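Local coordinates for protein transcobalamin-1 (Homo sapiens, PDB 4KKI) that binds vitamin B12 with femtomolar affinity, carries it as a secreted transport protein and protects it from the acid of the stomach, at residues I44-V58 with I68-K80. Numbering follows the deposited sequence.
Sequences IQSNYNRGTSAVNVV and IQTLMQKMIQQIK
The ammonium NZ of K74 is gripped by carbonyls of the 3-10 turn and loop 46-52: it donates to S46 O at 2.6 Å, to N49 O at 2.8 Å and, weakly, to T52 O. A water accepts from NZ and donates in turn to S53 O and to S46 OG, which is also hydrogen-bonded to M43 O in helix 37-45. Lysine suits the place because its fully extended chain, CG anti to the backbone N (chi1 -179°), runs past A54 CB to reach these carbonyls. Shortening K74 to an alanine removes the ammonium, which would probably leave S46 O, N49 O and the water without their common donor. Glutamine and asparagine each offer an acceptor and a donor: Q78 NE2 donates to T52 O while OE1 accepts from A54 N at 3.0 Å (164°), and N47 OD1 takes the hydroxyl OG1 of T70 at 2.9 Å while ND2 gives T70 O a weak bond.

A54, small enough to let the backbones approach, sets CB 3.8 Å from M75 CB. Beyond it, V58 lays CG2 against L71 O at 3.4 Å and its CB against M75 SD, while L71 CD1 meets V57 CG1. I44 CD1 touches I68 CG2 and L71 CD1. S53 OG caps helix 55-63 through V55 N. Within the alpha-domain helical barrel, the contact joins helices 37-45 and 55-63 to helix 69-85; helix 92-102 packs on V55, M75 and I79, and helix 284-294 abuts S46 and T52.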
# COMPACT_ATOMS: atom_id res chain seq x y z
N ILE A 44 -12.01 11.45 -6.69
CA ILE A 44 -12.94 11.75 -7.77
C ILE A 44 -12.21 12.07 -9.08
O ILE A 44 -12.63 11.65 -10.15
CB ILE A 44 -13.91 12.90 -7.41
CG1 ILE A 44 -14.73 12.55 -6.17
CG2 ILE A 44 -14.85 13.19 -8.57
CD1 ILE A 44 -15.58 11.32 -6.33
N GLN A 45 -11.10 12.81 -8.98
CA GLN A 45 -10.34 13.20 -10.17
C GLN A 45 -9.69 11.99 -10.83
O GLN A 45 -9.35 12.04 -12.01
CB GLN A 45 -9.25 14.23 -9.84
CG GLN A 45 -9.59 15.26 -8.77
CD GLN A 45 -10.62 16.29 -9.21
OE1 GLN A 45 -11.27 16.16 -10.24
NE2 GLN A 45 -10.75 17.35 -8.41
N SER A 46 -9.52 10.91 -10.07
CA SER A 46 -8.88 9.71 -10.58
C SER A 46 -9.72 9.03 -11.67
O SER A 46 -9.24 8.15 -12.37
CB SER A 46 -8.57 8.72 -9.45
OG SER A 46 -9.75 8.20 -8.87
N ASN A 47 -10.98 9.45 -11.80
CA ASN A 47 -11.84 9.02 -12.90
C ASN A 47 -11.23 9.29 -14.26
O ASN A 47 -11.40 8.51 -15.20
CB ASN A 47 -13.20 9.71 -12.82
CG ASN A 47 -14.25 8.86 -12.13
OD1 ASN A 47 -14.79 9.24 -11.09
ND2 ASN A 47 -14.55 7.70 -12.71
N TYR A 48 -10.51 10.40 -14.37
CA TYR A 48 -9.92 10.83 -15.64
C TYR A 48 -8.52 10.26 -15.87
O TYR A 48 -7.86 10.61 -16.84
CB TYR A 48 -9.89 12.36 -15.72
CG TYR A 48 -11.26 12.99 -15.65
CD1 TYR A 48 -12.04 13.13 -16.80
CD2 TYR A 48 -11.78 13.46 -14.45
CE1 TYR A 48 -13.29 13.70 -16.74
CE2 TYR A 48 -13.03 14.03 -14.39
CZ TYR A 48 -13.78 14.15 -15.54
OH TYR A 48 -15.03 14.73 -15.49
N ASN A 49 -8.08 9.39 -14.97
CA ASN A 49 -6.77 8.76 -15.09
C ASN A 49 -6.92 7.27 -15.36
O ASN A 49 -7.15 6.48 -14.45
CB ASN A 49 -5.96 8.99 -13.81
CG ASN A 49 -4.48 8.69 -13.99
OD1 ASN A 49 -3.69 8.84 -13.05
ND2 ASN A 49 -4.09 8.29 -15.19
N ARG A 50 -6.77 6.89 -16.62
CA ARG A 50 -6.95 5.50 -17.03
C ARG A 50 -5.80 4.62 -16.53
O ARG A 50 -5.91 3.40 -16.51
CB ARG A 50 -7.05 5.41 -18.56
CG ARG A 50 -7.99 4.34 -19.06
CD ARG A 50 -8.24 4.48 -20.55
NE ARG A 50 -9.31 3.59 -21.02
CZ ARG A 50 -10.60 3.91 -21.01
NH1 ARG A 50 -11.49 3.03 -21.46
NH2 ARG A 50 -11.00 5.09 -20.57
N GLY A 51 -4.71 5.26 -16.13
CA GLY A 51 -3.54 4.54 -15.64
C GLY A 51 -3.63 4.17 -14.17
O GLY A 51 -2.90 3.30 -13.71
N THR A 52 -4.51 4.84 -13.44
CA THR A 52 -4.65 4.58 -12.02
C THR A 52 -5.81 3.63 -11.73
O THR A 52 -6.78 3.56 -12.49
CB THR A 52 -4.80 5.88 -11.20
OG1 THR A 52 -4.50 5.62 -9.82
CG2 THR A 52 -6.22 6.43 -11.31
N SER A 53 -5.70 2.90 -10.62
CA SER A 53 -6.70 1.91 -10.26
C SER A 53 -7.93 2.55 -9.63
O SER A 53 -7.83 3.60 -8.98
CB SER A 53 -6.10 0.88 -9.31
OG SER A 53 -7.08 -0.05 -8.87
N ALA A 54 -9.08 1.92 -9.82
CA ALA A 54 -10.31 2.34 -9.15
C ALA A 54 -10.66 1.34 -8.06
O ALA A 54 -11.57 1.58 -7.26
CB ALA A 54 -11.45 2.47 -10.15
N VAL A 55 -9.94 0.22 -8.03
CA VAL A 55 -10.20 -0.83 -7.06
C VAL A 55 -9.91 -0.38 -5.64
O VAL A 55 -10.77 -0.49 -4.76
CB VAL A 55 -9.35 -2.08 -7.37
CG1 VAL A 55 -9.54 -3.13 -6.29
CG2 VAL A 55 -9.71 -2.64 -8.74
N ASN A 56 -8.70 0.13 -5.42
CA ASN A 56 -8.31 0.64 -4.11
C ASN A 56 -9.19 1.82 -3.66
O ASN A 56 -9.54 1.94 -2.49
CB ASN A 56 -6.84 1.06 -4.12
CG ASN A 56 -6.51 1.98 -5.28
OD1 ASN A 56 -7.38 2.34 -6.08
ND2 ASN A 56 -5.24 2.36 -5.38
N VAL A 57 -9.53 2.67 -4.62
CA VAL A 57 -10.33 3.86 -4.36
C VAL A 57 -11.73 3.48 -3.89
O VAL A 57 -12.21 3.98 -2.87
CB VAL A 57 -10.41 4.74 -5.61
CG1 VAL A 57 -11.44 5.84 -5.44
CG2 VAL A 57 -9.04 5.32 -5.94
N VAL A 58 -12.39 2.60 -4.64
CA VAL A 58 -13.74 2.17 -4.32
C VAL A 58 -13.78 1.39 -3.01
O VAL A 58 -14.68 1.57 -2.19
CB VAL A 58 -14.37 1.35 -5.47
CG1 VAL A 58 -15.65 0.66 -5.02
CG2 VAL A 58 -14.64 2.25 -6.68
N ILE A 68 -19.56 5.97 -4.70
CA ILE A 68 -19.38 6.91 -5.79
C ILE A 68 -19.59 6.18 -7.11
O ILE A 68 -18.77 5.35 -7.50
CB ILE A 68 -17.98 7.55 -5.77
CG1 ILE A 68 -17.76 8.30 -4.46
CG2 ILE A 68 -17.81 8.48 -6.96
CD1 ILE A 68 -18.75 9.42 -4.22
N GLN A 69 -20.69 6.50 -7.77
CA GLN A 69 -21.12 5.78 -8.97
C GLN A 69 -20.07 5.74 -10.08
O GLN A 69 -19.78 4.67 -10.61
CB GLN A 69 -22.42 6.36 -9.51
CG GLN A 69 -22.99 5.60 -10.69
CD GLN A 69 -23.34 4.17 -10.33
OE1 GLN A 69 -23.65 3.86 -9.18
NE2 GLN A 69 -23.28 3.28 -11.31
N THR A 70 -19.52 6.90 -10.43
CA THR A 70 -18.55 6.99 -11.51
C THR A 70 -17.33 6.10 -11.26
O THR A 70 -16.88 5.39 -12.16
CB THR A 70 -18.07 8.44 -11.73
OG1 THR A 70 -17.66 9.00 -10.47
CG2 THR A 70 -19.19 9.29 -12.31
N LEU A 71 -16.81 6.15 -10.04
CA LEU A 71 -15.67 5.33 -9.66
C LEU A 71 -16.06 3.86 -9.61
O LEU A 71 -15.27 2.98 -9.97
CB LEU A 71 -15.12 5.79 -8.31
CG LEU A 71 -14.45 7.16 -8.32
CD1 LEU A 71 -14.17 7.65 -6.90
CD2 LEU A 71 -13.16 7.13 -9.14
N MET A 72 -17.28 3.59 -9.16
CA MET A 72 -17.80 2.23 -9.12
C MET A 72 -17.86 1.62 -10.52
O MET A 72 -17.46 0.48 -10.73
CB MET A 72 -19.19 2.21 -8.47
CG MET A 72 -19.87 0.86 -8.51
SD MET A 72 -19.03 -0.35 -7.47
CE MET A 72 -19.23 0.43 -5.87
N GLN A 73 -18.35 2.40 -11.48
CA GLN A 73 -18.43 1.98 -12.87
C GLN A 73 -17.04 1.75 -13.45
O GLN A 73 -16.82 0.80 -14.21
CB GLN A 73 -19.18 3.01 -13.71
CG GLN A 73 -20.65 3.13 -13.37
CD GLN A 73 -21.30 4.35 -13.99
OE1 GLN A 73 -22.49 4.60 -13.79
NE2 GLN A 73 -20.53 5.13 -14.75
N LYS A 74 -16.11 2.63 -13.10
CA LYS A 74 -14.74 2.49 -13.57
C LYS A 74 -14.12 1.20 -13.05
O LYS A 74 -13.43 0.50 -13.79
CB LYS A 74 -13.89 3.69 -13.13
CG LYS A 74 -12.44 3.61 -13.61
CD LYS A 74 -11.61 4.76 -13.09
CE LYS A 74 -10.15 4.62 -13.53
NZ LYS A 74 -9.27 5.62 -12.88
N MET A 75 -14.38 0.88 -11.79
CA MET A 75 -13.78 -0.29 -11.17
C MET A 75 -14.29 -1.58 -11.81
O MET A 75 -13.52 -2.49 -12.08
CB MET A 75 -14.04 -0.33 -9.66
CG MET A 75 -13.38 -1.52 -8.98
SD MET A 75 -13.96 -1.83 -7.30
CE MET A 75 -15.69 -2.21 -7.60
N ILE A 76 -15.60 -1.63 -12.04
CA ILE A 76 -16.23 -2.80 -12.65
C ILE A 76 -15.65 -3.03 -14.04
O ILE A 76 -15.35 -4.17 -14.42
CB ILE A 76 -17.76 -2.65 -12.74
CG1 ILE A 76 -18.36 -2.53 -11.34
CG2 ILE A 76 -18.38 -3.82 -13.48
CD1 ILE A 76 -18.08 -3.73 -10.45
N GLN A 77 -15.49 -1.95 -14.79
CA GLN A 77 -14.90 -2.01 -16.12
C GLN A 77 -13.48 -2.56 -16.06
O GLN A 77 -13.09 -3.40 -16.88
CB GLN A 77 -14.91 -0.62 -16.77
CG GLN A 77 -14.31 -0.58 -18.17
CD GLN A 77 -14.27 0.82 -18.74
OE1 GLN A 77 -14.68 1.78 -18.09
NE2 GLN A 77 -13.76 0.94 -19.96
N GLN A 78 -12.70 -2.10 -15.09
CA GLN A 78 -11.34 -2.60 -14.91
C GLN A 78 -11.34 -4.07 -14.53
O GLN A 78 -10.54 -4.86 -15.04
CB GLN A 78 -10.59 -1.79 -13.84
CG GLN A 78 -10.24 -0.37 -14.26
CD GLN A 78 -9.46 0.37 -13.19
OE1 GLN A 78 -9.43 -0.04 -12.02
NE2 GLN A 78 -8.82 1.47 -13.57
N ILE A 79 -12.24 -4.45 -13.62
CA ILE A 79 -12.33 -5.82 -13.16
C ILE A 79 -12.74 -6.76 -14.29
O ILE A 79 -12.12 -7.80 -14.49
CB ILE A 79 -13.31 -5.96 -11.97
CG1 ILE A 79 -12.74 -5.26 -10.73
CG2 ILE A 79 -13.59 -7.43 -11.66
CD1 ILE A 79 -13.67 -5.25 -9.54
N LYS A 80 -13.78 -6.38 -15.03
CA LYS A 80 -14.24 -7.19 -16.15
C LYS A 80 -13.17 -7.31 -17.23
O LYS A 80 -13.03 -8.36 -17.86
CB LYS A 80 -15.54 -6.62 -16.74
CG LYS A 80 -16.76 -6.86 -15.87
CD LYS A 80 -18.03 -6.34 -16.54
CE LYS A 80 -19.27 -6.67 -15.71
NZ LYS A 80 -20.50 -6.10 -16.32
O HOH W 1 -9.55 5.60 -10.07